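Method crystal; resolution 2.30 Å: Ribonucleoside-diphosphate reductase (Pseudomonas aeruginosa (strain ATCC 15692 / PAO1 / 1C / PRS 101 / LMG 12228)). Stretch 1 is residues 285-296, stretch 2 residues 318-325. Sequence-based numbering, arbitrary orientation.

Stretch 1 285-296: KAIDHERDQQFT
Stretch 2 (318-325) LPQIFFMR

Stretch 1 enters on a weakly bonded helical turn at Lys285 and Ala286. Ile287 then extends, with phi/psi of -70/133°, and Asp288 follows at -109/106°. Residues 289-294 coil into a 3-10 segment, with phi near -70° and psi between -10 and -27°. Its i to i+3 bonds include Gln293 N to Glu290 O at 3.0 Å. Phe295 leaves the coil with psi 133°.

In stretch 2, Leu318 sits at the N-cap position, and the helix runs from Pro319 through Arg325 and beyond. Its i to i+4 bonds include Phe322 N to Leu318 O at 2.7 Å.

Two CA pairs mark the register: Ile287 CA lies 6.7 Å from Gln320 CA, and Asp292 CA lies 7.1 Å from Pro319 CA. As stretch 1 advances from Ile287 to Asp292, its partner steps back from Gln320 to Pro319, so the two run in roughly opposite senses. The contact buries 441 Å², both sides summed.

Gln320 is the main bump. It loses 105 Å² to stretch 1, the largest share of any residue here. Its CB points toward stretch 1, and chi1 and chi2 are both m, with chi3 at -59°. The folded chain fills a hollow lined by Ile287, Arg291 CB, Asp292 and Phe295. Ile287 CG2 rests 3.6 Å from Gln320 CB. Gln320 OE1 lies 3.7 Å from Arg291 CB and is hydrogen-bonded elsewhere in the structure. Gln320 NE2 donates to Asp292 OD1 at 2.8 Å, with an N-H...O angle of 148°. This is the one hydrogen bond between the stretches. Asp292 (chi1 -81°, m) starts sideways, but its carboxylate comes nearer and receives the amide.

Ile287 is the answering bump, in rotamer mt. It points toward the helix and sits against Gln320, Ile321 and Met324. Its CD1 is 4.2 Å from Ile321 CG1, and its CG1 is 3.9 Å from Met324 CE. Met324 is tpp, a bent shape that brings its methyl to Ile287. The same CE lies 4.4 Å from Ala286 CB. These are hydrocarbon surfaces at van der Waals distance.

Phe295 (chi1 -81°, chi2 -70°) packs toward the helix. Its CE2 is 3.7 Å from Pro319 CB, and its CZ is 3.8 Å from Phe323 CE2. The two aromatic rings meet obliquely. Phe323 has chi1 -72° and chi2 -45°.

Asp288 (chi1 -175°, t; chi2 -16°) stands just before the 3-10 segment and bonds to its first turn. Its OD1 accepts from Glu290 N at 2.9 Å. Its OD2 forms a salt bridge with Arg291 NE at 3.4 Å, whose hydrogen bond is weak.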

# COMPACT_ATOMS: atom_id res chain seq x y z
N LYS A 285 -17.22 -30.07 -62.60
CA LYS A 285 -16.19 -31.10 -62.70
C LYS A 285 -14.90 -30.69 -62.01
O LYS A 285 -14.13 -31.56 -61.60
CB LYS A 285 -15.91 -31.43 -64.17
CG LYS A 285 -17.07 -32.10 -64.89
CD LYS A 285 -16.76 -32.27 -66.36
CE LYS A 285 -17.89 -32.96 -67.09
NZ LYS A 285 -17.77 -32.79 -68.56
N ALA A 286 -14.64 -29.39 -61.89
CA ALA A 286 -13.41 -28.92 -61.27
C ALA A 286 -13.41 -29.14 -59.76
O ALA A 286 -12.35 -29.07 -59.13
CB ALA A 286 -13.20 -27.44 -61.57
N ILE A 287 -14.58 -29.40 -59.16
CA ILE A 287 -14.67 -29.55 -57.71
C ILE A 287 -13.98 -30.84 -57.29
O ILE A 287 -14.18 -31.90 -57.89
CB ILE A 287 -16.14 -29.51 -57.26
CG1 ILE A 287 -16.73 -28.12 -57.52
CG2 ILE A 287 -16.25 -29.88 -55.78
CD1 ILE A 287 -18.21 -28.00 -57.21
N ASP A 288 -13.15 -30.74 -56.25
CA ASP A 288 -12.42 -31.87 -55.68
C ASP A 288 -13.05 -32.19 -54.33
O ASP A 288 -12.85 -31.46 -53.36
CB ASP A 288 -10.94 -31.52 -55.55
CG ASP A 288 -10.10 -32.69 -55.06
OD1 ASP A 288 -10.66 -33.68 -54.55
OD2 ASP A 288 -8.86 -32.62 -55.20
N HIS A 289 -13.80 -33.30 -54.27
CA HIS A 289 -14.49 -33.66 -53.04
C HIS A 289 -13.54 -34.10 -51.94
O HIS A 289 -13.93 -34.09 -50.76
CB HIS A 289 -15.49 -34.79 -53.31
CG HIS A 289 -14.86 -36.14 -53.40
ND1 HIS A 289 -14.24 -36.60 -54.55
CD2 HIS A 289 -14.75 -37.14 -52.49
CE1 HIS A 289 -13.77 -37.82 -54.34
NE2 HIS A 289 -14.07 -38.17 -53.10
N GLU A 290 -12.31 -34.49 -52.28
CA GLU A 290 -11.37 -34.94 -51.26
C GLU A 290 -10.89 -33.79 -50.37
O GLU A 290 -10.41 -34.05 -49.26
CB GLU A 290 -10.17 -35.62 -51.91
CG GLU A 290 -10.45 -37.04 -52.40
CD GLU A 290 -10.60 -38.04 -51.26
OE1 GLU A 290 -10.38 -37.66 -50.09
OE2 GLU A 290 -10.93 -39.22 -51.54
N ARG A 291 -11.00 -32.55 -50.82
CA ARG A 291 -10.55 -31.43 -50.00
C ARG A 291 -11.44 -31.19 -48.79
O ARG A 291 -11.06 -30.41 -47.91
CB ARG A 291 -10.44 -30.17 -50.86
CG ARG A 291 -9.64 -30.40 -52.13
CD ARG A 291 -9.21 -29.11 -52.79
NE ARG A 291 -8.63 -29.36 -54.10
CZ ARG A 291 -8.00 -28.44 -54.83
NH1 ARG A 291 -7.87 -27.20 -54.37
NH2 ARG A 291 -7.50 -28.75 -56.02
N ASP A 292 -12.61 -31.84 -48.72
CA ASP A 292 -13.40 -31.81 -47.50
C ASP A 292 -12.68 -32.49 -46.35
O ASP A 292 -12.90 -32.15 -45.18
CB ASP A 292 -14.76 -32.47 -47.73
CG ASP A 292 -15.76 -31.55 -48.40
OD1 ASP A 292 -15.38 -30.42 -48.77
OD2 ASP A 292 -16.93 -31.95 -48.55
N GLN A 293 -11.80 -33.45 -46.65
CA GLN A 293 -11.05 -34.15 -45.61
C GLN A 293 -10.04 -33.25 -44.91
O GLN A 293 -9.52 -33.64 -43.86
CB GLN A 293 -10.33 -35.36 -46.22
CG GLN A 293 -11.23 -36.29 -47.04
CD GLN A 293 -12.38 -36.87 -46.23
OE1 GLN A 293 -13.37 -36.19 -45.98
NE2 GLN A 293 -12.25 -38.13 -45.83
N GLN A 294 -9.76 -32.07 -45.46
CA GLN A 294 -8.76 -31.18 -44.88
C GLN A 294 -9.25 -30.48 -43.62
O GLN A 294 -8.42 -29.97 -42.85
CB GLN A 294 -8.34 -30.11 -45.91
CG GLN A 294 -7.83 -30.67 -47.22
CD GLN A 294 -7.69 -29.61 -48.29
OE1 GLN A 294 -8.07 -28.45 -48.09
NE2 GLN A 294 -7.14 -29.99 -49.44
N PHE A 295 -10.55 -30.46 -43.38
CA PHE A 295 -11.13 -29.57 -42.37
C PHE A 295 -10.87 -30.08 -40.96
O PHE A 295 -11.08 -31.26 -40.66
CB PHE A 295 -12.63 -29.42 -42.59
CG PHE A 295 -12.99 -28.44 -43.66
CD1 PHE A 295 -12.80 -27.08 -43.45
CD2 PHE A 295 -13.53 -28.86 -44.86
CE1 PHE A 295 -13.14 -26.17 -44.43
CE2 PHE A 295 -13.86 -27.95 -45.84
CZ PHE A 295 -13.67 -26.60 -45.63
N THR A 296 -10.43 -29.17 -40.10
CA THR A 296 -10.51 -29.37 -38.66
C THR A 296 -11.93 -29.12 -38.19
O THR A 296 -12.74 -28.48 -38.88
CB THR A 296 -9.55 -28.43 -37.93
OG1 THR A 296 -9.94 -27.07 -38.16
CG2 THR A 296 -8.12 -28.62 -38.43
N LEU A 318 -22.60 -26.36 -49.54
CA LEU A 318 -21.58 -27.29 -49.08
C LEU A 318 -20.19 -26.67 -49.20
O LEU A 318 -19.98 -25.73 -49.98
CB LEU A 318 -21.65 -28.59 -49.88
CG LEU A 318 -22.80 -29.52 -49.47
CD1 LEU A 318 -23.01 -30.63 -50.49
CD2 LEU A 318 -22.53 -30.12 -48.10
N PRO A 319 -19.21 -27.19 -48.45
CA PRO A 319 -17.93 -26.47 -48.35
C PRO A 319 -17.24 -26.21 -49.68
O PRO A 319 -16.80 -25.08 -49.93
CB PRO A 319 -17.09 -27.39 -47.45
CG PRO A 319 -18.09 -28.16 -46.66
CD PRO A 319 -19.24 -28.39 -47.60
N GLN A 320 -17.13 -27.22 -50.55
CA GLN A 320 -16.45 -27.00 -51.83
C GLN A 320 -17.26 -26.08 -52.74
O GLN A 320 -16.68 -25.37 -53.56
CB GLN A 320 -16.18 -28.33 -52.52
CG GLN A 320 -15.28 -29.27 -51.73
CD GLN A 320 -13.99 -28.61 -51.30
OE1 GLN A 320 -13.20 -28.14 -52.13
NE2 GLN A 320 -13.76 -28.55 -49.99
N ILE A 321 -18.59 -26.09 -52.60
CA ILE A 321 -19.41 -25.15 -53.36
C ILE A 321 -19.27 -23.75 -52.79
O ILE A 321 -19.32 -22.76 -53.53
CB ILE A 321 -20.87 -25.64 -53.39
CG1 ILE A 321 -21.01 -26.80 -54.39
CG2 ILE A 321 -21.83 -24.50 -53.73
CD1 ILE A 321 -22.38 -27.45 -54.42
N PHE A 322 -19.08 -23.64 -51.47
CA PHE A 322 -18.77 -22.34 -50.88
C PHE A 322 -17.52 -21.74 -51.49
O PHE A 322 -17.52 -20.59 -51.94
CB PHE A 322 -18.62 -22.49 -49.36
CG PHE A 322 -17.96 -21.30 -48.70
CD1 PHE A 322 -18.66 -20.13 -48.48
CD2 PHE A 322 -16.64 -21.37 -48.29
CE1 PHE A 322 -18.06 -19.04 -47.87
CE2 PHE A 322 -16.03 -20.30 -47.67
CZ PHE A 322 -16.74 -19.13 -47.46
N PHE A 323 -16.43 -22.52 -51.53
CA PHE A 323 -15.20 -22.01 -52.13
C PHE A 323 -15.38 -21.69 -53.60
O PHE A 323 -14.78 -20.75 -54.11
CB PHE A 323 -14.07 -23.03 -51.94
CG PHE A 323 -13.56 -23.13 -50.53
CD1 PHE A 323 -13.31 -21.99 -49.78
CD2 PHE A 323 -13.32 -24.37 -49.95
CE1 PHE A 323 -12.84 -22.08 -48.48
CE2 PHE A 323 -12.86 -24.46 -48.65
CZ PHE A 323 -12.62 -23.31 -47.92
N MET A 324 -16.22 -22.46 -54.29
CA MET A 324 -16.46 -22.20 -55.71
C MET A 324 -17.28 -20.93 -55.90
O MET A 324 -17.06 -20.19 -56.86
CB MET A 324 -17.16 -23.41 -56.35
CG MET A 324 -17.42 -23.28 -57.84
SD MET A 324 -15.91 -23.06 -58.82
CE MET A 324 -15.22 -24.72 -58.74
N ARG A 325 -18.22 -20.65 -54.99
CA ARG A 325 -18.97 -19.40 -55.07
C ARG A 325 -18.05 -18.20 -54.93
O ARG A 325 -18.16 -17.22 -55.67
CB ARG A 325 -20.06 -19.33 -54.00
CG ARG A 325 -20.43 -17.88 -53.65
CD ARG A 325 -21.65 -17.75 -52.78
NE ARG A 325 -21.42 -18.17 -51.40
CZ ARG A 325 -20.88 -17.41 -50.45
NH1 ARG A 325 -20.47 -16.18 -50.72
NH2 ARG A 325 -20.74 -17.90 -49.23